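Local coordinates for protein indole-3-acetic acid-amido synthetase GH3.15 (Arabidopsis thaliana, PDB 6E1Q) that conjugates glutamine, and possibly cysteine, to the auxin precursor indole-3-butyric acid in an ATP-dependent ligase reaction, and also accepts the herbicide 4-(2,4-dichlorophenoxy)butanoate, at residues K140-Y145 against S180-P185; V212-A217 against A294-S299. All coordinates share one frame; numbering follows the deposited sequence.

Contact 1: residues K140-Y145 against S180-P185. With CFA ((2,4-dichlorophenoxy)acetic acid), chain C.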
# COMPACT_ATOMS: atom_id res chain seq x y z
N LYS A 140 16.99 12.32 8.81
CA LYS A 140 16.85 11.22 7.87
C LYS A 140 15.46 10.57 7.95
O LYS A 140 14.75 10.66 8.95
CB LYS A 140 17.92 10.15 8.10
CG LYS A 140 19.28 10.49 7.54
CD LYS A 140 20.36 9.92 8.42
CE LYS A 140 21.69 9.84 7.72
NZ LYS A 140 22.50 8.76 8.33
N SER A 141 15.11 9.88 6.86
CA SER A 141 13.89 9.08 6.78
C SER A 141 14.26 7.63 7.07
O SER A 141 15.00 7.01 6.31
CB SER A 141 13.24 9.20 5.40
OG SER A 141 12.73 10.50 5.19
N LEU A 142 13.77 7.11 8.18
CA LEU A 142 13.95 5.70 8.52
C LEU A 142 12.84 4.91 7.85
O LEU A 142 11.66 5.10 8.17
CB LEU A 142 13.93 5.52 10.04
CG LEU A 142 14.04 4.10 10.60
CD1 LEU A 142 15.38 3.45 10.20
CD2 LEU A 142 13.89 4.16 12.11
N ILE A 143 13.21 4.05 6.91
CA ILE A 143 12.25 3.36 6.05
C ILE A 143 12.30 1.89 6.40
O ILE A 143 13.35 1.24 6.27
CB ILE A 143 12.55 3.61 4.56
CG1 ILE A 143 12.17 5.05 4.18
CG2 ILE A 143 11.77 2.65 3.69
CD1 ILE A 143 12.80 5.51 2.89
N PHE A 144 11.18 1.36 6.86
CA PHE A 144 11.07 -0.04 7.23
C PHE A 144 10.66 -0.80 5.98
O PHE A 144 9.51 -0.78 5.56
CB PHE A 144 10.08 -0.23 8.37
CG PHE A 144 10.50 0.48 9.63
CD1 PHE A 144 11.63 0.07 10.31
CD2 PHE A 144 9.78 1.55 10.11
CE1 PHE A 144 12.03 0.71 11.47
CE2 PHE A 144 10.17 2.20 11.26
CZ PHE A 144 11.30 1.77 11.95
N TYR A 145 11.63 -1.47 5.38
CA TYR A 145 11.39 -2.17 4.13
C TYR A 145 12.53 -3.15 3.97
O TYR A 145 13.69 -2.77 4.11
CB TYR A 145 11.38 -1.21 2.93
CG TYR A 145 11.02 -1.93 1.64
CD1 TYR A 145 9.70 -2.15 1.31
CD2 TYR A 145 12.01 -2.42 0.78
CE1 TYR A 145 9.35 -2.81 0.15
CE2 TYR A 145 11.66 -3.10 -0.39
CZ TYR A 145 10.32 -3.29 -0.69
OH TYR A 145 9.92 -3.95 -1.83
N SER A 180 20.93 10.85 3.69
CA SER A 180 19.57 11.40 3.78
C SER A 180 18.45 10.36 4.02
O SER A 180 17.37 10.69 4.54
CB SER A 180 19.23 12.21 2.52
OG SER A 180 17.86 12.58 2.49
N LEU A 181 18.69 9.10 3.64
CA LEU A 181 17.78 8.01 3.95
C LEU A 181 18.46 7.04 4.91
O LEU A 181 19.64 6.71 4.74
CB LEU A 181 17.36 7.25 2.69
CG LEU A 181 16.59 7.98 1.59
CD1 LEU A 181 16.29 7.00 0.46
CD2 LEU A 181 15.31 8.61 2.13
N GLN A 182 17.71 6.60 5.91
CA GLN A 182 18.13 5.48 6.75
C GLN A 182 17.34 4.27 6.28
O GLN A 182 16.16 4.09 6.62
CB GLN A 182 17.90 5.75 8.23
CG GLN A 182 18.57 4.73 9.11
CD GLN A 182 20.06 4.71 8.91
OE1 GLN A 182 20.78 5.51 9.49
NE2 GLN A 182 20.53 3.80 8.06
N VAL A 183 17.98 3.43 5.49
CA VAL A 183 17.31 2.28 4.90
C VAL A 183 18.12 1.04 5.25
O VAL A 183 19.35 1.08 5.31
CB VAL A 183 17.13 2.46 3.38
CG1 VAL A 183 18.46 2.41 2.63
CG2 VAL A 183 16.13 1.46 2.85
N SER A 184 17.40 -0.05 5.50
CA SER A 184 18.05 -1.29 5.91
C SER A 184 19.04 -1.75 4.84
O SER A 184 18.86 -1.49 3.65
CB SER A 184 17.00 -2.37 6.16
OG SER A 184 16.73 -3.12 4.99
N PRO A 185 20.11 -2.45 5.24
CA PRO A 185 20.99 -3.07 4.24
C PRO A 185 20.25 -4.02 3.31
O PRO A 185 20.73 -4.29 2.20
CB PRO A 185 22.03 -3.81 5.10
CG PRO A 185 21.32 -4.06 6.42
CD PRO A 185 20.46 -2.84 6.62
C1 CFA C . 9.33 7.71 2.98
C2 CFA C . 8.59 7.82 1.65
C1' CFA C . 7.78 5.58 1.54
C2' CFA C . 6.74 4.66 1.53
C3' CFA C . 7.02 3.32 1.47
C4' CFA C . 8.32 2.90 1.41
C5' CFA C . 9.37 3.79 1.41
CL3 CFA C . 5.02 5.14 1.62
C6' CFA C . 9.09 5.13 1.47
O1 CFA C . 10.53 8.06 3.07
O2 CFA C . 8.73 7.25 3.99
O1' CFA C . 7.50 6.95 1.61
CL4 CFA C . 8.65 1.16 1.33
O HOH W 1 14.47 12.43 4.88
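Leu142 and Gln182 meet on one face of two neighbouring parallel strands, whose axes run 20° apart. In both, CG lies anti to the backbone N (chi1 177° for Leu142), and Leu142 CD1 comes to rest 3.6 Å from Gln182 CG, the two chains passing at a slant. The methylenes of glutamine thus serve as an apolar surface, while OE1 is buried and finds no hydrogen-bond partner. The first methylenes of Lys140, CB and CG, lie against the carbonyl of Ser180, with CG 3.6 Å from Ser180 O.

The other face carries Ser141, Ile143 and Leu181. Leu181 CD2 touches both of the others, 3.9 Å from Ser141 CB and 4.1 Å from Ile143 CD1. Ile143 in turn sets both branches against the bound (2,4-dichlorophenoxy)acetic acid: CD1 is 3.4 Å from carboxylate O1 and CG2 lies against ring atom C5'. Small Ser141 brings CB toward the same carboxylate, and its OG bonds a water and Arg214. Tyr145 CD1 touches chlorine CL4 at 3.5 Å, while its OH bonds Thr161.

Backbone bonds from Gln182 N to Ser141 O (2.8 Å) and from Ile143 N to Gln182 O fix the pairing. This is parallel beta pairing at the edge strand 181-183, the inner strand 140-143 lining, with Tyr145 just beyond it, a pocket that holds a (2,4-dichlorophenoxy)acetic acid in the N-terminal domain of this GH3 enzyme.

Contact 2: residues V212-A217 against A294-S299. With CFA ((2,4-dichlorophenoxy)acetic acid), chain C.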
# COMPACT_ATOMS: atom_id res chain seq x y z
N VAL A 212 16.77 11.02 12.96
CA VAL A 212 15.63 10.54 12.19
C VAL A 212 14.54 11.61 12.23
O VAL A 212 14.07 12.00 13.30
CB VAL A 212 15.13 9.19 12.74
CG1 VAL A 212 13.78 8.78 12.10
CG2 VAL A 212 16.17 8.13 12.53
N ALA A 213 14.15 12.08 11.04
CA ALA A 213 13.11 13.10 10.93
C ALA A 213 11.79 12.54 10.42
O ALA A 213 10.79 13.26 10.44
CB ALA A 213 13.57 14.24 10.02
N ARG A 214 11.75 11.29 9.99
CA ARG A 214 10.52 10.74 9.44
C ARG A 214 10.61 9.24 9.48
O ARG A 214 11.69 8.67 9.30
CB ARG A 214 10.29 11.24 8.00
CG ARG A 214 9.48 10.33 7.08
CD ARG A 214 9.14 11.06 5.77
NE ARG A 214 10.10 10.74 4.71
CZ ARG A 214 9.98 11.08 3.43
NH1 ARG A 214 8.92 11.76 3.02
NH2 ARG A 214 10.93 10.75 2.57
N LEU A 215 9.47 8.60 9.74
CA LEU A 215 9.33 7.16 9.67
C LEU A 215 8.52 6.81 8.43
O LEU A 215 7.51 7.46 8.14
CB LEU A 215 8.63 6.62 10.92
CG LEU A 215 9.18 7.01 12.29
CD1 LEU A 215 8.27 6.47 13.38
CD2 LEU A 215 10.62 6.51 12.50
N GLY A 216 8.95 5.79 7.71
CA GLY A 216 8.27 5.37 6.50
C GLY A 216 8.18 3.86 6.41
O GLY A 216 9.04 3.13 6.92
N ALA A 217 7.14 3.41 5.73
CA ALA A 217 6.94 2.01 5.40
C ALA A 217 5.91 1.96 4.29
O ALA A 217 5.19 2.93 4.06
CB ALA A 217 6.48 1.20 6.62
N ALA A 294 11.26 12.62 14.99
CA ALA A 294 10.50 12.36 13.77
C ALA A 294 9.37 13.37 13.64
O ALA A 294 8.76 13.78 14.63
CB ALA A 294 9.94 10.93 13.74
N LYS A 295 9.09 13.77 12.40
CA LYS A 295 8.09 14.79 12.13
C LYS A 295 6.83 14.23 11.47
O LYS A 295 5.81 14.92 11.45
CB LYS A 295 8.69 15.88 11.23
CG LYS A 295 9.89 16.59 11.86
CD LYS A 295 9.51 17.17 13.21
CE LYS A 295 10.70 17.82 13.90
NZ LYS A 295 10.39 18.09 15.33
N CYS A 296 6.86 13.01 10.95
CA CYS A 296 5.66 12.43 10.37
C CYS A 296 5.92 10.94 10.16
O CYS A 296 7.05 10.47 10.21
CB CYS A 296 5.27 13.11 9.05
SG CYS A 296 6.43 12.78 7.73
N ILE A 297 4.83 10.22 9.92
CA ILE A 297 4.85 8.80 9.65
C ILE A 297 4.19 8.61 8.30
O ILE A 297 2.98 8.84 8.17
CB ILE A 297 4.12 7.99 10.73
CG1 ILE A 297 4.84 8.13 12.07
CG2 ILE A 297 3.97 6.53 10.26
CD1 ILE A 297 4.00 7.72 13.24
N GLU A 298 4.97 8.18 7.31
CA GLU A 298 4.56 8.15 5.92
C GLU A 298 4.27 6.71 5.53
O GLU A 298 5.15 5.84 5.65
CB GLU A 298 5.65 8.75 5.02
CG GLU A 298 5.41 8.55 3.53
CD GLU A 298 4.34 9.50 2.97
OE1 GLU A 298 4.27 10.66 3.40
OE2 GLU A 298 3.55 9.06 2.10
N SER A 299 3.04 6.45 5.07
CA SER A 299 2.66 5.13 4.56
C SER A 299 1.29 5.23 3.90
O SER A 299 0.58 6.23 4.06
CB SER A 299 2.61 4.08 5.67
OG SER A 299 1.49 4.33 6.53
C1 CFA C . 9.33 7.71 2.98
C2 CFA C . 8.59 7.82 1.65
C1' CFA C . 7.78 5.58 1.54
C2' CFA C . 6.74 4.66 1.53
C3' CFA C . 7.02 3.32 1.47
C4' CFA C . 8.32 2.90 1.41
C5' CFA C . 9.37 3.79 1.41
CL3 CFA C . 5.02 5.14 1.62
C6' CFA C . 9.09 5.13 1.47
O1 CFA C . 10.53 8.06 3.07
O2 CFA C . 8.73 7.25 3.99
O1' CFA C . 7.50 6.95 1.61
CL4 CFA C . 8.65 1.16 1.33
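Val212 lies beside Ala294, where the second segment begins its run along the first; the end-to-end directions of the two differ by 12°. At Ala213 the carbonyl O accepts Lys295 N at 2.6 Å, from well above the carbonyl plane, and the CB of Lys295 packs against the same oxygen.

Arg214 sends its chain over Cys296, CD 3.8 Å from SG, so the aliphatic part rests on a thiol that suits this buried place. Its CG is anti to the backbone N, and chi3 of 96° swings NE out of the extended line of the chain. The carboxylate of the bound (2,4-dichlorophenoxy)acetic acid lies over one face of the guanidinium, offset toward its rim, with O1 2.8 Å from NH2. An alanine here would probably leave the carboxylate without its nearby positive charge and Ser141 OG without its bond to NE.

Leu215 turns to the opposite face, where its CD1 lies 4.0 Å from Ile297 CG1, the two side chains side by side and pointing the same way. Its N and O both turn to the second strand and straddle Ile297: N to Cys296 O, and O from Glu298 N at 2.8 Å, an almost straight bond of 172°.

Gly216 suits its place because a CB would collide with carboxylate O2, which sits 3.2 Å from Gly216 CA. Beside it Glu298 CG is 3.3 Å from ether oxygen O1', its carboxylate held by Thr322 and Ser324 N. Ala217 N closes the pairing on Glu298 O, and Ala217 O lies 3.2 Å from ring atom C3' of the ligand. Two parallel strands whose face carrying Arg214, Gly216 and Glu298 forms part of the wall round this bound acid are consistent with the adenylating core of the ANL clan.

In the fold
Going from the N terminus, strand 140-143 comes first, and contact 1 closes a loop of 34 residues that includes helix 162-172 when strand 181-183 pairs with it. The chain then runs through helix 194-207 to strand 212-217, and contact 2 closes a larger, mostly helical loop of 76 residues at 294-299. The loops follow in series, neither enclosing nor crossing the other. Strands 140-143 and 212-217 are themselves neighbours, so the order is 181-183, 140-143, 212-217, 297-298, all parallel, before strand 321-327. The two contacts are joined through Lys140 O and Ala213 N, and both touch the same ligand molecule.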